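Local coordinates for protein prephenate dehydrogenase (Aquifex aeolicus, PDB 2G5C) that probably catalyses the NAD-dependent oxidative decarboxylation of prephenate to 4-hydroxyphenylpyruvate, a step of tyrosine biosynthesis, at residues D94-L106 against E169-G181. Numbering follows the deposited sequence.
Sequences DQGSVKGKLVYDL and EYMSPELHDYVFG. With NAD (nicotinamide-adenine-dinucleotide), chain E.
Pro173, in the first turn of helix 173-181, packs its ring against the start of helix 101-106. Its CG meets Val103 CG1 at 3.9 Å, and its CD touches the hydroxyl of Tyr104. Proline suits a first turn, where its missing N-H costs no helical bond, while its carbonyl O accepts a weak bond from Gly100 N (3.1 Å). Gly100 has positive phi, and any side chain there would run into the Asp177 carboxylate. At the more open margin, Tyr104 OH donates to the syn lone pair of Glu174 OE1 (2.7 Å), which lies at the edge of the phenol ring and in its plane.

Deeper in, Lys99 N gives Asp177 OD1 a fairly straight bond (2.9 Å, 160°) on the syn side of the carboxylate, and His176 ND1 reaches the same oxygen nearly along its C-O axis, so two donors grip one buried acceptor. With CG anti to the backbone N (chi1 171°), the His176 ring turns toward the loop. Lys99 CG sits over the centre of one face, a CH-pi contact 3.6 Å from the centroid; Phe180 CD2 covers the opposite face.

The loop 95-100 follows strand 91-94 of the Rossmann-type nucleotide-binding domain, and helix 173-201 leads into the helical dimerization region, so the contact joins the two beside the cofactor. Ser97 N and OG both bond the ribose O2D of NAD, while Ser97 O faces the His176 edge at CE1 (3.2 Å). NE2 of that ring bonds His118. Replacing His176 with leucine would probably leave Asp177 OD1 with one donor fewer and His118 without this partner. The bent Lys99 chain carries NZ back to Asp94 OD2, a 2.7 Å salt bridge, and to the carbonyls of Val98 and Gly117.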
loop_
_atom_site.group_PDB
_atom_site.type_symbol
_atom_site.label_atom_id
_atom_site.label_comp_id
_atom_site.label_asym_id
_atom_site.label_seq_id
_atom_site.Cartn_x
_atom_site.Cartn_y
_atom_site.Cartn_z
ATOM N N ASP A 94 -16.814 -14.360 19.045
ATOM C CA ASP A 94 -16.023 -14.693 17.861
ATOM C C ASP A 94 -14.866 -13.741 17.542
ATOM O O ASP A 94 -14.579 -12.796 18.282
ATOM C CB ASP A 94 -16.947 -14.794 16.637
ATOM C CG ASP A 94 -17.449 -13.425 16.155
ATOM O OD1 ASP A 94 -17.979 -12.644 16.984
ATOM O OD2 ASP A 94 -17.322 -13.133 14.943
ATOM N N GLN A 95 -14.203 -14.023 16.425
ATOM C CA GLN A 95 -13.077 -13.231 15.939
ATOM C C GLN A 95 -13.315 -12.835 14.487
ATOM O O GLN A 95 -12.471 -12.185 13.872
ATOM C CB GLN A 95 -11.780 -14.045 16.022
ATOM C CG GLN A 95 -11.262 -14.251 17.427
ATOM C CD GLN A 95 -9.839 -14.781 17.448
ATOM O OE1 GLN A 95 -9.607 -15.990 17.414
ATOM N NE2 GLN A 95 -8.876 -13.869 17.494
ATOM N N GLY A 96 -14.461 -13.236 13.944
ATOM C CA GLY A 96 -14.789 -12.931 12.559
ATOM C C GLY A 96 -14.465 -11.505 12.143
ATOM O O GLY A 96 -14.602 -10.580 12.943
ATOM N N SER A 97 -14.035 -11.338 10.894
ATOM C CA SER A 97 -13.675 -10.028 10.351
ATOM C C SER A 97 -14.911 -9.201 10.045
ATOM O O SER A 97 -14.839 -7.976 9.939
ATOM C CB SER A 97 -12.856 -10.188 9.064
ATOM O OG SER A 97 -11.621 -10.833 9.310
ATOM N N VAL A 98 -16.040 -9.878 9.872
ATOM C CA VAL A 98 -17.294 -9.198 9.585
ATOM C C VAL A 98 -18.292 -9.418 10.719
ATOM O O VAL A 98 -18.255 -10.431 11.413
ATOM C CB VAL A 98 -17.929 -9.694 8.257
ATOM C CG1 VAL A 98 -16.972 -9.451 7.095
ATOM C CG2 VAL A 98 -18.275 -11.170 8.361
ATOM N N LYS A 99 -19.173 -8.448 10.906
ATOM C CA LYS A 99 -20.196 -8.523 11.936
ATOM C C LYS A 99 -21.514 -8.339 11.193
ATOM O O LYS A 99 -21.967 -9.248 10.505
ATOM C CB LYS A 99 -19.978 -7.415 12.973
ATOM C CG LYS A 99 -18.648 -7.514 13.741
ATOM C CD LYS A 99 -18.719 -8.438 14.973
ATOM C CE LYS A 99 -18.821 -9.928 14.629
ATOM N NZ LYS A 99 -17.520 -10.545 14.207
ATOM N N GLY A 100 -22.111 -7.160 11.305
ATOM C CA GLY A 100 -23.355 -6.904 10.602
ATOM C C GLY A 100 -24.417 -7.957 10.837
ATOM O O GLY A 100 -24.666 -8.352 11.975
ATOM N N LYS A 101 -25.033 -8.418 9.752
ATOM C CA LYS A 101 -26.090 -9.419 9.827
ATOM C C LYS A 101 -25.689 -10.689 10.574
ATOM O O LYS A 101 -26.527 -11.336 11.208
ATOM C CB LYS A 101 -26.568 -9.788 8.422
ATOM C CG LYS A 101 -27.779 -10.701 8.416
ATOM C CD LYS A 101 -28.328 -10.896 7.014
ATOM C CE LYS A 101 -29.656 -11.639 7.052
ATOM N NZ LYS A 101 -30.682 -10.898 7.850
ATOM N N LEU A 102 -24.411 -11.042 10.495
ATOM C CA LEU A 102 -23.910 -12.236 11.162
ATOM C C LEU A 102 -24.184 -12.216 12.659
ATOM O O LEU A 102 -24.463 -13.250 13.262
ATOM C CB LEU A 102 -22.406 -12.374 10.937
ATOM C CG LEU A 102 -21.727 -13.487 11.734
ATOM C CD1 LEU A 102 -22.124 -14.847 11.162
ATOM C CD2 LEU A 102 -20.218 -13.305 11.680
ATOM N N VAL A 103 -24.093 -11.037 13.263
ATOM C CA VAL A 103 -24.318 -10.912 14.692
ATOM C C VAL A 103 -25.757 -11.216 15.083
ATOM O O VAL A 103 -25.995 -11.871 16.093
ATOM C CB VAL A 103 -23.948 -9.504 15.201
ATOM C CG1 VAL A 103 -24.357 -9.351 16.655
ATOM C CG2 VAL A 103 -22.450 -9.282 15.060
ATOM N N TYR A 104 -26.711 -10.746 14.285
ATOM C CA TYR A 104 -28.120 -10.985 14.575
ATOM C C TYR A 104 -28.504 -12.436 14.321
ATOM O O TYR A 104 -29.335 -12.998 15.038
ATOM C CB TYR A 104 -29.001 -10.050 13.738
ATOM C CG TYR A 104 -28.703 -8.585 13.981
ATOM C CD1 TYR A 104 -28.862 -8.022 15.247
ATOM C CD2 TYR A 104 -28.229 -7.772 12.953
ATOM C CE1 TYR A 104 -28.550 -6.687 15.486
ATOM C CE2 TYR A 104 -27.915 -6.433 13.182
ATOM C CZ TYR A 104 -28.076 -5.899 14.450
ATOM O OH TYR A 104 -27.743 -4.585 14.687
ATOM N N ASP A 105 -27.903 -13.048 13.305
ATOM C CA ASP A 105 -28.207 -14.442 13.011
ATOM C C ASP A 105 -27.670 -15.333 14.124
ATOM O O ASP A 105 -28.319 -16.306 14.518
ATOM C CB ASP A 105 -27.604 -14.874 11.669
ATOM C CG ASP A 105 -28.190 -14.119 10.495
ATOM O OD1 ASP A 105 -29.375 -13.734 10.564
ATOM O OD2 ASP A 105 -27.470 -13.920 9.494
ATOM N N LEU A 106 -26.487 -15.002 14.634
ATOM C CA LEU A 106 -25.897 -15.790 15.707
ATOM C C LEU A 106 -26.679 -15.623 17.006
ATOM O O LEU A 106 -26.782 -16.569 17.792
ATOM C CB LEU A 106 -24.422 -15.414 15.907
ATOM C CG LEU A 106 -23.507 -15.794 14.733
ATOM C CD1 LEU A 106 -22.050 -15.507 15.086
ATOM C CD2 LEU A 106 -23.678 -17.271 14.405
ATOM N N GLU A 169 -13.541 -1.306 22.425
ATOM C CA GLU A 169 -14.435 -0.200 22.109
ATOM C C GLU A 169 -15.664 -0.847 21.480
ATOM O O GLU A 169 -15.574 -1.952 20.942
ATOM C CB GLU A 169 -13.771 0.783 21.133
ATOM C CG GLU A 169 -13.234 0.162 19.862
ATOM C CD GLU A 169 -12.515 1.170 18.977
ATOM O OE1 GLU A 169 -13.178 2.093 18.456
ATOM O OE2 GLU A 169 -11.284 1.042 18.808
ATOM N N TYR A 170 -16.809 -0.175 21.550
ATOM C CA TYR A 170 -18.040 -0.736 21.006
ATOM C C TYR A 170 -18.554 -0.061 19.744
ATOM O O TYR A 170 -18.416 1.144 19.571
ATOM C CB TYR A 170 -19.157 -0.703 22.060
ATOM C CG TYR A 170 -18.819 -1.364 23.380
ATOM C CD1 TYR A 170 -17.965 -2.467 23.437
ATOM C CD2 TYR A 170 -19.383 -0.908 24.572
ATOM C CE1 TYR A 170 -17.682 -3.098 24.643
ATOM C CE2 TYR A 170 -19.109 -1.533 25.784
ATOM C CZ TYR A 170 -18.259 -2.626 25.812
ATOM O OH TYR A 170 -17.985 -3.253 27.007
HETATM N N MSE A 171 -19.166 -0.862 18.877
HETATM C CA MSE A 171 -19.745 -0.389 17.625
HETATM C C MSE A 171 -20.951 -1.259 17.329
HETATM O O MSE A 171 -20.962 -2.434 17.680
HETATM C CB MSE A 171 -18.760 -0.550 16.462
HETATM C CG MSE A 171 -17.552 0.355 16.480
HETATM SE SE MSE A 171 -16.559 0.143 14.820
HETATM C CE MSE A 171 -17.827 0.904 13.602
ATOM N N SER A 172 -21.968 -0.701 16.685
ATOM C CA SER A 172 -23.123 -1.508 16.340
ATOM C C SER A 172 -22.659 -2.442 15.226
ATOM O O SER A 172 -21.670 -2.162 14.543
ATOM C CB SER A 172 -24.267 -0.638 15.826
ATOM O OG SER A 172 -23.956 -0.090 14.556
ATOM N N PRO A 173 -23.344 -3.580 15.049
ATOM C CA PRO A 173 -22.966 -4.526 13.998
ATOM C C PRO A 173 -22.889 -3.866 12.619
ATOM O O PRO A 173 -21.986 -4.155 11.828
ATOM C CB PRO A 173 -24.069 -5.569 14.079
ATOM C CG PRO A 173 -24.329 -5.638 15.546
ATOM C CD PRO A 173 -24.347 -4.175 15.953
ATOM N N GLU A 174 -23.838 -2.976 12.338
ATOM C CA GLU A 174 -23.883 -2.297 11.052
ATOM C C GLU A 174 -22.814 -1.227 10.877
ATOM O O GLU A 174 -22.268 -1.072 9.785
ATOM C CB GLU A 174 -25.275 -1.701 10.804
ATOM C CG GLU A 174 -25.991 -1.183 12.046
ATOM C CD GLU A 174 -26.480 -2.303 12.957
ATOM O OE1 GLU A 174 -27.250 -3.171 12.487
ATOM O OE2 GLU A 174 -26.092 -2.315 14.145
ATOM N N LEU A 175 -22.505 -0.491 11.939
ATOM C CA LEU A 175 -21.481 0.539 11.839
ATOM C C LEU A 175 -20.127 -0.118 11.611
ATOM O O LEU A 175 -19.310 0.385 10.847
ATOM C CB LEU A 175 -21.434 1.401 13.100
ATOM C CG LEU A 175 -20.409 2.543 13.066
ATOM C CD1 LEU A 175 -20.644 3.429 11.844
ATOM C CD2 LEU A 175 -20.510 3.359 14.351
ATOM N N HIS A 176 -19.891 -1.248 12.273
ATOM C CA HIS A 176 -18.625 -1.958 12.102
ATOM C C HIS A 176 -18.414 -2.331 10.643
ATOM O O HIS A 176 -17.360 -2.066 10.077
ATOM C CB HIS A 176 -18.594 -3.220 12.970
ATOM C CG HIS A 176 -17.427 -4.123 12.697
ATOM N ND1 HIS A 176 -17.375 -4.966 11.606
ATOM C CD2 HIS A 176 -16.273 -4.320 13.378
ATOM C CE1 HIS A 176 -16.241 -5.644 11.628
ATOM N NE2 HIS A 176 -15.553 -5.270 12.692
ATOM N N ASP A 177 -19.423 -2.934 10.025
ATOM C CA ASP A 177 -19.299 -3.342 8.633
ATOM C C ASP A 177 -19.198 -2.182 7.660
ATOM O O ASP A 177 -18.640 -2.321 6.572
ATOM C CB ASP A 177 -20.457 -4.257 8.247
ATOM C CG ASP A 177 -20.281 -5.663 8.787
ATOM O OD1 ASP A 177 -19.438 -5.847 9.694
ATOM O OD2 ASP A 177 -20.988 -6.576 8.314
ATOM N N TYR A 178 -19.743 -1.036 8.040
ATOM C CA TYR A 178 -19.658 0.123 7.171
ATOM C C TYR A 178 -18.228 0.642 7.222
ATOM O O TYR A 178 -17.577 0.815 6.191
ATOM C CB TYR A 178 -20.605 1.232 7.636
ATOM C CG TYR A 178 -20.436 2.506 6.837
ATOM C CD1 TYR A 178 -20.911 2.600 5.530
ATOM C CD2 TYR A 178 -19.766 3.604 7.376
ATOM C CE1 TYR A 178 -20.716 3.759 4.777
ATOM C CE2 TYR A 178 -19.568 4.762 6.633
ATOM C CZ TYR A 178 -20.044 4.832 5.339
ATOM O OH TYR A 178 -19.838 5.970 4.599
ATOM N N VAL A 179 -17.752 0.894 8.435
ATOM C CA VAL A 179 -16.410 1.414 8.637
ATOM C C VAL A 179 -15.329 0.542 7.997
ATOM O O VAL A 179 -14.509 1.024 7.218
ATOM C CB VAL A 179 -16.113 1.585 10.143
ATOM C CG1 VAL A 179 -14.659 2.022 10.351
ATOM C CG2 VAL A 179 -17.054 2.623 10.733
ATOM N N PHE A 180 -15.331 -0.743 8.318
ATOM C CA PHE A 180 -14.329 -1.634 7.770
ATOM C C PHE A 180 -14.569 -1.955 6.310
ATOM O O PHE A 180 -13.667 -2.402 5.607
ATOM C CB PHE A 180 -14.234 -2.883 8.644
ATOM C CG PHE A 180 -13.651 -2.590 9.991
ATOM C CD1 PHE A 180 -12.275 -2.438 10.142
ATOM C CD2 PHE A 180 -14.479 -2.330 11.083
ATOM C CE1 PHE A 180 -11.730 -2.021 11.354
ATOM C CE2 PHE A 180 -13.945 -1.913 12.297
ATOM C CZ PHE A 180 -12.565 -1.755 12.432
ATOM N N GLY A 181 -15.788 -1.699 5.846
ATOM C CA GLY A 181 -16.077 -1.919 4.448
ATOM C C GLY A 181 -15.285 -0.880 3.670
ATOM O O GLY A 181 -14.764 -1.157 2.588
HETATM P PA NAD E . -6.594 -20.159 9.604
HETATM O O1A NAD E . -5.245 -20.023 10.174
HETATM O O2A NAD E . -6.671 -20.679 8.184
HETATM O O5B NAD E . -7.416 -21.082 10.609
HETATM C C5B NAD E . -8.747 -21.407 10.329
HETATM C C4B NAD E . -9.069 -22.748 10.964
HETATM O O4B NAD E . -10.399 -23.008 10.599
HETATM C C3B NAD E . -8.237 -23.914 10.383
HETATM O O3B NAD E . -7.471 -24.579 11.380
HETATM C C2B NAD E . -9.296 -24.788 9.706
HETATM O O2B NAD E . -9.025 -26.174 9.666
HETATM C C1B NAD E . -10.503 -24.399 10.526
HETATM N N9A NAD E . -11.851 -24.701 10.014
HETATM C C8A NAD E . -12.353 -24.566 8.741
HETATM N N7A NAD E . -13.638 -24.961 8.741
HETATM C C5A NAD E . -13.971 -25.347 9.993
HETATM C C6A NAD E . -15.141 -25.841 10.591
HETATM N N6A NAD E . -16.244 -26.016 9.886
HETATM N N1A NAD E . -15.143 -26.151 11.953
HETATM C C2A NAD E . -13.993 -25.976 12.723
HETATM N N3A NAD E . -12.832 -25.489 12.141
HETATM C C4A NAD E . -12.838 -25.184 10.801
HETATM O O3 NAD E . -7.414 -18.745 9.656
HETATM P PN NAD E . -7.157 -17.541 10.688
HETATM O O1N NAD E . -6.749 -18.116 11.985
HETATM O O2N NAD E . -6.197 -16.597 10.054
HETATM O O5D NAD E . -8.547 -16.736 10.850
HETATM C C5D NAD E . -9.690 -17.342 11.422
HETATM C C4D NAD E . -10.867 -16.356 11.591
HETATM O O4D NAD E . -10.398 -15.133 12.135
HETATM C C3D NAD E . -11.686 -15.977 10.349
HETATM O O3D NAD E . -13.074 -16.130 10.656
HETATM C C2D NAD E . -11.342 -14.527 10.045
HETATM O O2D NAD E . -12.439 -13.795 9.507
HETATM C C1D NAD E . -10.849 -14.015 11.397
HETATM N N1N NAD E . -9.751 -12.999 11.373
HETATM C C2N NAD E . -8.594 -13.294 10.654
HETATM C C3N NAD E . -7.545 -12.366 10.610
HETATM C C7N NAD E . -6.306 -12.700 9.833
HETATM O O7N NAD E . -5.301 -11.773 9.809
HETATM N N7N NAD E . -6.139 -13.835 9.177
HETATM C C4N NAD E . -7.686 -11.133 11.305
HETATM C C5N NAD E . -8.865 -10.845 12.030
HETATM C C6N NAD E . -9.899 -11.796 12.055
#